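PDB 6PNR: alpha-glucosidase from [Eubacterium] rectale, which probably hydrolyses alpha-linked sulfoquinovosides, as a family 31 glycoside hydrolase caught here with an aza-sugar inhibitor in its active site. Local coordinates for residues H488-G493 with F519-E524; Y494-D499 with G525-T530. One frame throughout, in Å; residues are numbered along the deposited sequence.

Contact 1 of 2, residues H488-G493 with F519-E524; sequences HSDIGG and FMRTHE. With 9VH ([(3~{S},4~{R},5~{R})-4,5-bis(oxidanyl)piperidin-3-yl]methanesulfonic acid), chain C.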
# COMPACT_ATOMS: atom_id res chain seq x y z
N HIS A 488 -18.90 13.73 -20.90
CA HIS A 488 -19.18 12.58 -21.75
C HIS A 488 -18.06 11.56 -21.55
O HIS A 488 -17.17 11.74 -20.72
CB HIS A 488 -19.34 12.99 -23.22
CG HIS A 488 -18.06 13.31 -23.93
ND1 HIS A 488 -17.36 14.48 -23.72
CD2 HIS A 488 -17.40 12.65 -24.92
CE1 HIS A 488 -16.31 14.52 -24.53
NE2 HIS A 488 -16.31 13.42 -25.26
N SER A 489 -18.13 10.45 -22.29
CA SER A 489 -17.08 9.43 -22.18
C SER A 489 -16.79 8.83 -23.54
O SER A 489 -17.58 8.98 -24.49
CB SER A 489 -17.47 8.32 -21.19
OG SER A 489 -18.72 7.73 -21.56
N ASP A 490 -15.63 8.16 -23.64
CA ASP A 490 -15.32 7.30 -24.79
C ASP A 490 -16.32 6.15 -24.86
O ASP A 490 -16.35 5.30 -23.96
CB ASP A 490 -13.91 6.69 -24.65
CG ASP A 490 -12.80 7.72 -24.52
OD1 ASP A 490 -12.85 8.75 -25.20
OD2 ASP A 490 -11.84 7.44 -23.75
N ILE A 491 -17.10 6.08 -25.94
CA ILE A 491 -18.07 4.99 -26.06
C ILE A 491 -17.30 3.69 -26.29
O ILE A 491 -16.69 3.49 -27.34
CB ILE A 491 -19.07 5.24 -27.18
CG1 ILE A 491 -19.99 6.42 -26.80
CG2 ILE A 491 -19.87 3.97 -27.45
CD1 ILE A 491 -20.88 6.89 -27.92
N GLY A 492 -17.32 2.81 -25.29
CA GLY A 492 -16.53 1.59 -25.35
C GLY A 492 -15.25 1.61 -24.55
O GLY A 492 -14.55 0.59 -24.52
N GLY A 493 -14.91 2.74 -23.92
CA GLY A 493 -13.71 2.80 -23.11
C GLY A 493 -12.47 3.01 -23.97
O GLY A 493 -12.54 3.15 -25.20
N PHE A 519 -23.14 14.50 -25.62
CA PHE A 519 -22.12 14.44 -26.68
C PHE A 519 -21.70 12.98 -26.88
O PHE A 519 -21.09 12.39 -25.98
CB PHE A 519 -20.94 15.31 -26.25
CG PHE A 519 -19.90 15.59 -27.32
CD1 PHE A 519 -20.09 16.61 -28.25
CD2 PHE A 519 -18.68 14.91 -27.32
CE1 PHE A 519 -19.10 16.90 -29.20
CE2 PHE A 519 -17.70 15.19 -28.26
CZ PHE A 519 -17.91 16.20 -29.20
N MET A 520 -22.03 12.40 -28.04
CA MET A 520 -21.75 10.99 -28.36
C MET A 520 -20.46 10.88 -29.19
O MET A 520 -20.43 11.32 -30.34
CB MET A 520 -22.90 10.35 -29.14
CG MET A 520 -24.16 10.10 -28.34
SD MET A 520 -25.35 9.09 -29.25
CE MET A 520 -24.68 7.41 -29.01
N ARG A 521 -19.43 10.24 -28.62
CA ARG A 521 -18.14 10.11 -29.30
C ARG A 521 -17.55 8.71 -29.08
O ARG A 521 -17.51 8.22 -27.95
CB ARG A 521 -17.16 11.18 -28.80
CG ARG A 521 -15.79 11.14 -29.49
CD ARG A 521 -14.85 12.22 -28.91
NE ARG A 521 -14.76 12.17 -27.45
CZ ARG A 521 -14.09 11.23 -26.78
NH1 ARG A 521 -13.45 10.28 -27.45
NH2 ARG A 521 -14.04 11.25 -25.45
N THR A 522 -17.09 8.08 -30.17
CA THR A 522 -16.43 6.78 -30.08
C THR A 522 -14.92 6.98 -30.03
O THR A 522 -14.39 8.09 -30.16
CB THR A 522 -16.81 5.86 -31.26
OG1 THR A 522 -16.24 6.36 -32.48
CG2 THR A 522 -18.33 5.75 -31.42
N HIS A 523 -14.19 5.89 -29.84
CA HIS A 523 -12.74 5.97 -29.73
C HIS A 523 -12.18 4.61 -30.10
O HIS A 523 -12.67 3.59 -29.61
CB HIS A 523 -12.33 6.36 -28.29
CG HIS A 523 -10.92 6.85 -28.15
ND1 HIS A 523 -9.88 6.41 -28.94
CD2 HIS A 523 -10.37 7.74 -27.27
CE1 HIS A 523 -8.76 7.01 -28.58
NE2 HIS A 523 -9.03 7.82 -27.57
N GLU A 524 -11.17 4.58 -30.97
CA GLU A 524 -10.57 3.28 -31.30
C GLU A 524 -9.81 2.67 -30.13
O GLU A 524 -9.61 1.45 -30.09
CB GLU A 524 -9.67 3.41 -32.54
CG GLU A 524 -10.46 3.57 -33.85
CD GLU A 524 -9.59 3.58 -35.10
OE1 GLU A 524 -8.36 3.66 -34.97
OE2 GLU A 524 -10.16 3.52 -36.22
O1 9VH C . -1.77 7.90 -27.24
S1 9VH C . -1.71 9.34 -27.08
O2 9VH C . -1.19 9.67 -25.77
O3 9VH C . -1.01 9.96 -28.18
C1 9VH C . -3.39 9.87 -27.15
C2 9VH C . -4.27 9.37 -26.00
C3 9VH C . -3.91 10.17 -24.75
N1 9VH C . -4.82 10.07 -23.61
C4 9VH C . -6.21 10.30 -23.98
C5 9VH C . -6.62 9.34 -25.08
O4 9VH C . -7.99 9.59 -25.41
C6 9VH C . -5.76 9.56 -26.32
O5 9VH C . -6.14 8.67 -27.36
O HOH W 1 -19.94 9.91 -25.82
O HOH W 2 -15.19 2.92 -29.72
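With CG anti to its backbone N (chi1 -178°) and a bend at chi3, Arg521 brings its guanidinium to the partner segment, crossing the side chain of His488 at about a right angle; there His488, its CG held between backbone N and carbonyl carbon (chi1 75°), presents NE2. Arg521 NE donates to His488 NE2 at 3.0 Å, in the plane of the imidazole. The two outer nitrogens grip one oxygen of Asp490 end-on: NH1 and NH2 both lie 2.8 Å from Asp490 OD1, in a salt bridge whose flat groups stand almost at right angles. ND1 of His488 is tied to the carbonyl of Leu454, which helps fix the ring's rotation, and the edge of Phe519 meets its face in a T-shaped pair, CD2 of Phe519 sitting 3.5 Å from NE2 of His488. An alanine in place of Arg521 would probably leave the buried Asp490 carboxylate without its counter-charge and His488 NE2 without its donor. Asp490 OD1 also touches the edge of His523 at CD2, 3.4 Å away, while NE2 of His523 hydrogen-bonds both inhibitor hydroxyls, O4 and O5. In the backbone, Ile491 N donates to Arg521 O at 3.0 Å, and a water links the carbonyls of Ser489 and Phe519 to Arg521 N. The two short, weakly bonded parallel strands, joined through helix 504-514, belong to a beta-alpha-beta unit of the family 31 TIM barrel, with the ligand site at the strands' C-terminal ends.

Contact 2 of 2, residues Y494-D499 with G525-T530; sequences YTSLFD and GNRPDT. With 9VH ([(3~{S},4~{R},5~{R})-4,5-bis(oxidanyl)piperidin-3-yl]methanesulfonic acid), chain C; SO4 (sulfate ion), chain E.
The ring of Tyr494 is sandwiched: C5 of the inhibitor lies over one face, toward the rim, and over the opposite one lies the backbone N of Asn526, whose own N-H makes a weak, long bond to Tyr494 O (3.5 Å from Asn526 N). CB of Asn526 also packs against the phenol end, 3.5 Å from Tyr494 OH, and on the inhibitor's side CE1 of Tyr494 comes within 3.3 Å of inhibitor O5, which stands above the ring plane. A second flat group, the guanidinium of Arg527, carries Leu497 CD2 over a face, 3.6 Å from NH2 of Arg527, while a sulfate and a water occupy its edge.

Between these two groups, the amide of Asn526 reads the backbone of Ser496 at both ends. Ser496 N donates to Asn526 OD1 at 2.8 Å, and Asn526 ND2 returns a nearly straight bond (169°) to Ser496 O at 2.9 Å. CG of Asn526 stands between its backbone N and carbonyl carbon (chi1 63°), which swings the amide across to the other loop. ND2 serves the carbonyl of Phe283 as well. Gly525 passes close to Tyr494 O, where a side chain on CA would collide.

Arg527, extended from CG to NE, gives NE and NH2 to the carbonyls of Phe283 and Ser282. Its NH1 reaches sulfate O1 at 3.0 Å, and Phe498 N donates to the same oxygen at 2.9 Å. The sulfate, probably from the crystallisation liquor, indicates that these two donors can together hold an anion. The chemistry thus divides: paired amide bonds fix one loop against the other, whereas Tyr494 packs its ring against C5 and the O5 hydroxyl of the inhibitor.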
# COMPACT_ATOMS: atom_id res chain seq x y z
N TYR A 494 -11.32 3.02 -23.30
CA TYR A 494 -10.07 3.32 -23.98
C TYR A 494 -9.02 2.23 -23.75
O TYR A 494 -8.48 1.70 -24.71
CB TYR A 494 -9.50 4.67 -23.54
CG TYR A 494 -8.14 4.95 -24.16
CD1 TYR A 494 -8.03 5.42 -25.47
CD2 TYR A 494 -6.96 4.75 -23.43
CE1 TYR A 494 -6.78 5.67 -26.04
CE2 TYR A 494 -5.71 5.01 -23.98
CZ TYR A 494 -5.63 5.46 -25.30
OH TYR A 494 -4.40 5.70 -25.86
N THR A 495 -8.72 1.90 -22.49
CA THR A 495 -7.46 1.21 -22.16
C THR A 495 -7.59 -0.30 -22.33
O THR A 495 -8.36 -0.95 -21.62
CB THR A 495 -7.03 1.52 -20.72
OG1 THR A 495 -7.10 2.93 -20.48
CG2 THR A 495 -5.58 1.01 -20.48
N SER A 496 -6.81 -0.86 -23.25
CA SER A 496 -6.70 -2.31 -23.41
C SER A 496 -5.28 -2.72 -23.07
O SER A 496 -4.33 -2.30 -23.74
CB SER A 496 -7.07 -2.75 -24.83
OG SER A 496 -6.83 -4.15 -25.02
N LEU A 497 -5.14 -3.51 -22.00
CA LEU A 497 -3.88 -4.05 -21.53
C LEU A 497 -4.15 -5.39 -20.84
O LEU A 497 -5.26 -5.65 -20.39
CB LEU A 497 -3.19 -3.10 -20.54
CG LEU A 497 -2.76 -1.70 -20.97
CD1 LEU A 497 -2.26 -0.92 -19.76
CD2 LEU A 497 -1.69 -1.79 -22.02
N PHE A 498 -3.11 -6.23 -20.75
CA PHE A 498 -3.10 -7.40 -19.87
C PHE A 498 -4.31 -8.32 -20.09
O PHE A 498 -5.01 -8.70 -19.14
CB PHE A 498 -3.01 -6.94 -18.40
CG PHE A 498 -1.86 -6.01 -18.13
CD1 PHE A 498 -0.56 -6.35 -18.49
CD2 PHE A 498 -2.07 -4.78 -17.52
CE1 PHE A 498 0.50 -5.51 -18.25
CE2 PHE A 498 -1.00 -3.92 -17.28
CZ PHE A 498 0.28 -4.28 -17.64
N ASP A 499 -4.58 -8.64 -21.35
CA ASP A 499 -5.66 -9.54 -21.77
C ASP A 499 -7.05 -8.94 -21.62
O ASP A 499 -8.05 -9.67 -21.63
CB ASP A 499 -5.60 -10.88 -21.03
CG ASP A 499 -4.26 -11.57 -21.19
OD1 ASP A 499 -3.76 -11.61 -22.35
OD2 ASP A 499 -3.70 -12.03 -20.17
N GLY A 525 -9.40 3.48 -29.14
CA GLY A 525 -8.62 2.97 -28.03
C GLY A 525 -7.15 2.86 -28.37
O GLY A 525 -6.70 3.20 -29.46
N ASN A 526 -6.36 2.37 -27.40
CA ASN A 526 -4.91 2.33 -27.56
C ASN A 526 -4.42 1.18 -28.43
O ASN A 526 -3.27 1.20 -28.87
CB ASN A 526 -4.21 2.24 -26.20
CG ASN A 526 -4.54 0.96 -25.45
OD1 ASN A 526 -5.71 0.60 -25.33
ND2 ASN A 526 -3.51 0.25 -24.97
N ARG A 527 -5.26 0.17 -28.68
CA ARG A 527 -4.85 -1.01 -29.45
C ARG A 527 -5.97 -1.38 -30.41
O ARG A 527 -6.64 -2.41 -30.26
CB ARG A 527 -4.48 -2.16 -28.52
CG ARG A 527 -3.22 -1.86 -27.72
CD ARG A 527 -2.86 -2.96 -26.75
NE ARG A 527 -1.56 -2.70 -26.13
CZ ARG A 527 -0.98 -3.50 -25.24
NH1 ARG A 527 -1.59 -4.62 -24.86
NH2 ARG A 527 0.21 -3.18 -24.75
N PRO A 528 -6.23 -0.52 -31.41
CA PRO A 528 -7.41 -0.71 -32.27
C PRO A 528 -7.45 -2.05 -32.98
O PRO A 528 -8.54 -2.57 -33.23
CB PRO A 528 -7.30 0.44 -33.28
CG PRO A 528 -6.47 1.47 -32.57
CD PRO A 528 -5.47 0.68 -31.77
N ASP A 529 -6.28 -2.60 -33.34
CA ASP A 529 -6.25 -3.81 -34.17
C ASP A 529 -6.75 -5.05 -33.44
O ASP A 529 -7.15 -6.01 -34.10
CB ASP A 529 -4.83 -4.10 -34.68
CG ASP A 529 -4.24 -2.95 -35.49
OD1 ASP A 529 -4.99 -2.08 -35.98
OD2 ASP A 529 -3.00 -2.93 -35.63
N THR A 530 -6.69 -5.06 -32.10
CA THR A 530 -7.11 -6.21 -31.31
C THR A 530 -8.27 -5.89 -30.38
O THR A 530 -8.49 -6.62 -29.41
CB THR A 530 -5.94 -6.77 -30.51
OG1 THR A 530 -5.32 -5.71 -29.76
CG2 THR A 530 -4.90 -7.42 -31.44
O1 9VH C . -1.77 7.90 -27.24
S1 9VH C . -1.71 9.34 -27.08
O2 9VH C . -1.19 9.67 -25.77
O3 9VH C . -1.01 9.96 -28.18
C1 9VH C . -3.39 9.87 -27.15
C2 9VH C . -4.27 9.37 -26.00
C3 9VH C . -3.91 10.17 -24.75
N1 9VH C . -4.82 10.07 -23.61
C4 9VH C . -6.21 10.30 -23.98
C5 9VH C . -6.62 9.34 -25.08
O4 9VH C . -7.99 9.59 -25.41
C6 9VH C . -5.76 9.56 -26.32
O5 9VH C . -6.14 8.67 -27.36
S SO4 E . -0.12 -7.26 -22.75
O1 SO4 E . -0.66 -5.97 -22.32
O2 SO4 E . 1.19 -7.44 -22.12
O3 SO4 E . -1.05 -8.31 -22.32
O4 SO4 E . 0.00 -7.31 -24.20
O HOH W 3 -4.44 -5.54 -25.20

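In the fold
The segments of contact 2 continue those of contact 1 (488-493 into 494-499, 519-524 into 525-530), and the two centres are 14 Å apart. The seam between them is the edge-to-face pair of His523 and Tyr494, with His523 NE2 3.3 Å from Tyr494 CD1. Both residues reach the inhibitor, His523 through polar bonds to the hydroxyls and Tyr494 by packing on the ring, while Gln273, Arg286 and Trp289 add further hydrogen bonds. The centre of contact 1 lies about 15 Å, and that of contact 2 about 22 Å, from the centre of the chain; contact 2 is thus farther out, though both are buried, and each gives one residue to the pocket.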